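Local coordinates for protein redox-sensitive transcriptional activator OxyR (Porphyromonas gingivalis, PDB 3T22) that probably binds DNA and regulates transcription as a LysR-family factor, this chain being its regulatory domain rather than its DNA-binding part, at residues I6-T11 and I33-M38; M54-S59 and V180-R185. The protein carries 1 engineered substitution. One frame throughout, in Å; residues are numbered along the deposited sequence.

Interaction 1 of 2, residues I6-T11 and I33-M38; sequences IAVLPT and IHVSEM
Ile6-Val8 and Ile33-Glu37 run side by side as parallel strands, their axes 4.7 Å apart and inclined by 31°, with Ile6 paired to Val35, Ala7 to Ser36 and Val8 to Glu37. They are the two strands of a beta-alpha-beta unit in the LysR substrate-binding domain, which has the periplasmic-binding-protein fold, and helix 13-27 makes the crossover. Four backbone hydrogen bonds stitch them: Ile6 N to His34 O, Ser36 N to Ile6 O, Val8 N to Ser36 O, and Met38 N to Val8 O. The last carries the pairing one residue beyond strand 33-37, and its donor stands well above the plane of the Val8 carbonyl.

Ile6, Val8 and Val35 share one face of the sheet, where Val8 packs on Ala13 and Val35 on Leu17 of helix 13-27, while Ile6 also meets Met54 and Ile56 of strand 54-57. Ile6 and Ile33 lie alongside each other, CG2 to CG2 at 3.8 Å, while Val8 CG2 meets Val35 CG1 obliquely at 3.9 Å. On the reverse face, toward helix 40-48, the extended chain of Met38 lies beside Ala7: its CG is anti to its own carbonyl carbon (chi1 -55°), and both SD and CE come within 4.0 Å of Ala7 CB.

The outer edge of strand 33-37 is taken up by the second subunit, a strand of which continues the sheet. There Ser132 of that subunit hydrogen-bonds to His34 NE2, and Ser135 N of that subunit to Glu37 OE2. The other carboxylate oxygen, Glu37 OE1, reaches forward to the CA-CB side of Pro10, 3.5 Å from Pro10 CA, and accepts a hydrogen bond from a water 2.8 Å away that also donates to Pro10 O.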
# COMPACT_ATOMS: atom_id res chain seq x y z
N ILE A 6 -19.39 4.00 -1.58
CA ILE A 6 -18.52 5.05 -1.07
C ILE A 6 -17.05 4.86 -1.44
O ILE A 6 -16.50 3.78 -1.29
CB ILE A 6 -18.72 5.27 0.46
CG1 ILE A 6 -17.72 6.27 1.02
CG2 ILE A 6 -18.65 3.98 1.21
CD1 ILE A 6 -18.03 6.61 2.45
N ALA A 7 -16.42 5.93 -1.93
CA ALA A 7 -15.00 5.90 -2.26
C ALA A 7 -14.12 6.55 -1.18
O ALA A 7 -14.58 7.39 -0.40
CB ALA A 7 -14.75 6.56 -3.61
N VAL A 8 -12.85 6.16 -1.18
CA VAL A 8 -11.92 6.56 -0.14
C VAL A 8 -10.50 6.67 -0.68
O VAL A 8 -10.01 5.78 -1.37
CB VAL A 8 -11.93 5.53 1.01
CG1 VAL A 8 -11.16 6.05 2.21
CG2 VAL A 8 -13.35 5.16 1.40
N LEU A 9 -9.81 7.75 -0.34
CA LEU A 9 -8.42 7.91 -0.74
C LEU A 9 -7.59 6.75 -0.20
O LEU A 9 -7.89 6.20 0.85
CB LEU A 9 -7.87 9.23 -0.22
CG LEU A 9 -8.47 10.53 -0.75
CD1 LEU A 9 -7.56 11.69 -0.42
CD2 LEU A 9 -8.73 10.44 -2.24
N PRO A 10 -6.55 6.38 -0.93
CA PRO A 10 -5.63 5.32 -0.50
C PRO A 10 -4.73 5.79 0.64
O PRO A 10 -4.24 4.99 1.43
CB PRO A 10 -4.78 5.04 -1.76
CG PRO A 10 -5.31 5.95 -2.86
CD PRO A 10 -6.13 7.02 -2.19
N THR A 11 -4.53 7.10 0.74
CA THR A 11 -3.80 7.66 1.88
C THR A 11 -4.69 7.79 3.12
O THR A 11 -4.25 8.31 4.14
CB THR A 11 -3.15 9.03 1.53
OG1 THR A 11 -4.16 10.02 1.29
CG2 THR A 11 -2.27 8.88 0.30
N ILE A 33 -22.71 -1.94 2.26
CA ILE A 33 -21.78 -0.90 1.84
C ILE A 33 -20.72 -1.46 0.90
O ILE A 33 -20.21 -2.56 1.12
CB ILE A 33 -21.09 -0.26 3.06
CG1 ILE A 33 -22.12 0.41 3.98
CG2 ILE A 33 -20.04 0.75 2.63
CD1 ILE A 33 -21.51 1.30 5.03
N HIS A 34 -20.39 -0.71 -0.14
CA HIS A 34 -19.30 -1.08 -1.02
C HIS A 34 -18.27 0.01 -1.02
O HIS A 34 -18.54 1.14 -1.39
CB HIS A 34 -19.78 -1.31 -2.44
CG HIS A 34 -18.66 -1.47 -3.43
ND1 HIS A 34 -18.37 -0.52 -4.38
CD2 HIS A 34 -17.74 -2.45 -3.58
CE1 HIS A 34 -17.33 -0.92 -5.09
NE2 HIS A 34 -16.93 -2.09 -4.63
N VAL A 35 -17.06 -0.34 -0.62
CA VAL A 35 -15.97 0.63 -0.57
C VAL A 35 -15.06 0.46 -1.78
O VAL A 35 -14.82 -0.64 -2.22
CB VAL A 35 -15.15 0.45 0.72
CG1 VAL A 35 -13.98 1.40 0.74
CG2 VAL A 35 -16.03 0.66 1.91
N SER A 36 -14.56 1.56 -2.32
CA SER A 36 -13.61 1.52 -3.42
C SER A 36 -12.49 2.48 -3.13
O SER A 36 -12.76 3.65 -2.77
CB SER A 36 -14.26 1.93 -4.75
OG SER A 36 -15.66 1.73 -4.75
N GLU A 37 -11.24 2.04 -3.29
CA GLU A 37 -10.11 2.97 -3.19
C GLU A 37 -9.90 3.77 -4.51
O GLU A 37 -9.78 3.18 -5.56
CB GLU A 37 -8.83 2.28 -2.73
CG GLU A 37 -8.71 2.09 -1.22
CD GLU A 37 -7.42 1.34 -0.77
OE1 GLU A 37 -6.32 1.87 -0.96
OE2 GLU A 37 -7.53 0.24 -0.19
N MET A 38 -9.87 5.10 -4.45
CA MET A 38 -9.60 5.92 -5.65
C MET A 38 -8.87 7.17 -5.25
O MET A 38 -9.06 7.68 -4.15
CB MET A 38 -10.89 6.44 -6.28
CG MET A 38 -11.93 5.44 -6.64
SD MET A 38 -13.36 6.30 -7.33
CE MET A 38 -14.50 4.93 -7.26
O HOH W 1 -4.04 2.30 0.54

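Interaction 2 of 2, residues M54-S59 and V180-R185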
# COMPACT_ATOMS: atom_id res chain seq x y z
N MET A 54 -20.84 8.62 -2.31
CA MET A 54 -20.07 9.44 -1.39
C MET A 54 -18.60 9.21 -1.57
O MET A 54 -18.19 8.13 -1.99
CB MET A 54 -20.45 9.13 0.05
CG MET A 54 -21.92 9.29 0.36
SD MET A 54 -22.25 8.78 2.03
CE MET A 54 -24.01 9.08 2.13
N ALA A 55 -17.80 10.22 -1.25
CA ALA A 55 -16.36 10.05 -1.26
C ALA A 55 -15.73 10.73 -0.05
O ALA A 55 -16.04 11.88 0.27
CB ALA A 55 -15.75 10.60 -2.56
N ILE A 56 -14.85 10.00 0.62
CA ILE A 56 -14.05 10.56 1.69
C ILE A 56 -12.72 11.04 1.09
O ILE A 56 -11.86 10.21 0.72
CB ILE A 56 -13.78 9.51 2.77
CG1 ILE A 56 -15.08 8.81 3.15
CG2 ILE A 56 -13.13 10.16 3.98
CD1 ILE A 56 -14.90 7.63 4.08
N ILE A 57 -12.55 12.36 1.01
CA ILE A 57 -11.36 12.97 0.41
C ILE A 57 -10.58 13.84 1.40
O ILE A 57 -10.92 13.92 2.57
CB ILE A 57 -11.72 13.82 -0.82
CG1 ILE A 57 -12.72 14.90 -0.43
CG2 ILE A 57 -12.28 12.92 -1.97
CD1 ILE A 57 -13.10 15.80 -1.60
N ALA A 58 -9.50 14.47 0.94
CA ALA A 58 -8.69 15.28 1.84
C ALA A 58 -8.63 16.73 1.41
O ALA A 58 -7.63 17.40 1.60
CB ALA A 58 -7.28 14.69 2.02
N SER A 59 -9.71 17.21 0.81
CA SER A 59 -9.88 18.63 0.51
C SER A 59 -11.34 18.96 0.23
O SER A 59 -12.20 18.08 0.24
CB SER A 59 -8.96 19.07 -0.64
OG SER A 59 -9.01 18.16 -1.72
N VAL A 180 -9.93 16.16 6.24
CA VAL A 180 -10.62 15.03 5.64
C VAL A 180 -12.11 15.40 5.52
O VAL A 180 -12.69 15.90 6.49
CB VAL A 180 -10.33 13.73 6.46
CG1 VAL A 180 -11.14 12.55 5.98
CG2 VAL A 180 -8.90 13.37 6.33
N ARG A 181 -12.72 15.19 4.35
CA ARG A 181 -14.13 15.59 4.18
C ARG A 181 -14.95 14.57 3.42
O ARG A 181 -14.41 13.80 2.61
CB ARG A 181 -14.23 16.95 3.46
CG ARG A 181 -13.35 18.02 4.06
CD ARG A 181 -13.41 19.34 3.29
NE ARG A 181 -14.71 19.99 3.40
CZ ARG A 181 -15.06 20.84 4.36
NH1 ARG A 181 -14.20 21.15 5.31
NH2 ARG A 181 -16.28 21.37 4.36
N LEU A 182 -16.26 14.58 3.66
CA LEU A 182 -17.18 13.68 2.98
C LEU A 182 -17.90 14.45 1.88
O LEU A 182 -18.65 15.36 2.17
CB LEU A 182 -18.21 13.11 3.97
CG LEU A 182 -19.15 12.03 3.43
CD1 LEU A 182 -18.47 10.67 3.47
CD2 LEU A 182 -20.48 11.99 4.20
N ALA A 183 -17.66 14.09 0.62
CA ALA A 183 -18.28 14.82 -0.48
C ALA A 183 -19.39 14.01 -1.13
O ALA A 183 -19.35 12.78 -1.17
CB ALA A 183 -17.24 15.25 -1.50
N VAL A 184 -20.40 14.72 -1.60
CA VAL A 184 -21.53 14.13 -2.31
C VAL A 184 -22.00 15.05 -3.44
O VAL A 184 -21.53 16.19 -3.56
CB VAL A 184 -22.73 13.91 -1.36
CG1 VAL A 184 -22.30 13.13 -0.12
CG2 VAL A 184 -23.33 15.28 -0.97
N ARG A 185 -22.93 14.55 -4.26
CA ARG A 185 -23.67 15.37 -5.22
C ARG A 185 -24.64 16.31 -4.48
O ARG A 185 -25.28 15.90 -3.51
CB ARG A 185 -24.47 14.49 -6.17
CG ARG A 185 -23.67 13.90 -7.31
CD ARG A 185 -24.56 13.12 -8.27
NE ARG A 185 -25.58 13.98 -8.88
CZ ARG A 185 -25.40 14.72 -9.98
NH1 ARG A 185 -24.24 14.72 -10.61
NH2 ARG A 185 -26.40 15.47 -10.44
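Ala55 and Ala183 face each other as a hydrogen-bonded pair between antiparallel strands, and Ile57 with Arg181 forms the next such pair; Ile56 and Leu182 between them are a non-hydrogen-bonded pair. Here strand 175-185 runs antiparallel to strand 54-57 within the mixed sheet of the periplasmic-binding-protein fold. The bonds are short and fairly straight: Ala183 N to Ala55 O is 2.8 Å at 173°, in the carbonyl plane, whereas Arg181 N approaches Ile57 O from 36° above the plane of the Ile57 carbonyl.

On one face a continuous apolar strip forms. Leu182 CD1 lies against Ile56 CG1 at 3.9 Å, and Ile56 CG2 touches Val180 CG1 at 3.7 Å, the two side chains meeting at a slant. Further along, Met54 CG and Val184 CG1 run side by side. On the reverse face Ile57 holds CG1 between its backbone N and carbonyl carbon (chi1 58°), which lays CG1 over Arg181 O at 3.6 Å and brings CD1 to 4.2 Å from Ala183 CB.

A second shell encloses both sides. Helix 191-203 covers the strip through Leu197, Ile198 and Leu201, while Cys43 and Leu47 of helix 40-48 lie over Ala55, Ile57 and Ala183. Arg181 bends at chi3, with Glu179 and Asp68 holding its guanidinium through salt bridges, and its CD sits 3.5 Å from Ser59 O.

How the interactions relate
Interactions 1 and 2 lie in one sheet with their centres about 10 Å apart, and both segments of interaction 1 precede those of interaction 2 in the sequence. Strands 4-8 and 54-57 are neighbours, bonded in parallel through Ala7, whose N and O probably pair with Met54 O and Ile56 N. The sheet order is therefore 33-37, 4-8, 54-57, 175-185, with the last strand antiparallel to the others. Helix 40-48 packs against side chains of both contacts. One flank of this four-strand core meets the second subunit, whereas strand 175-185 pairs onward with strand 66-80, so the core links the dimer interface to the rest of the regulatory domain.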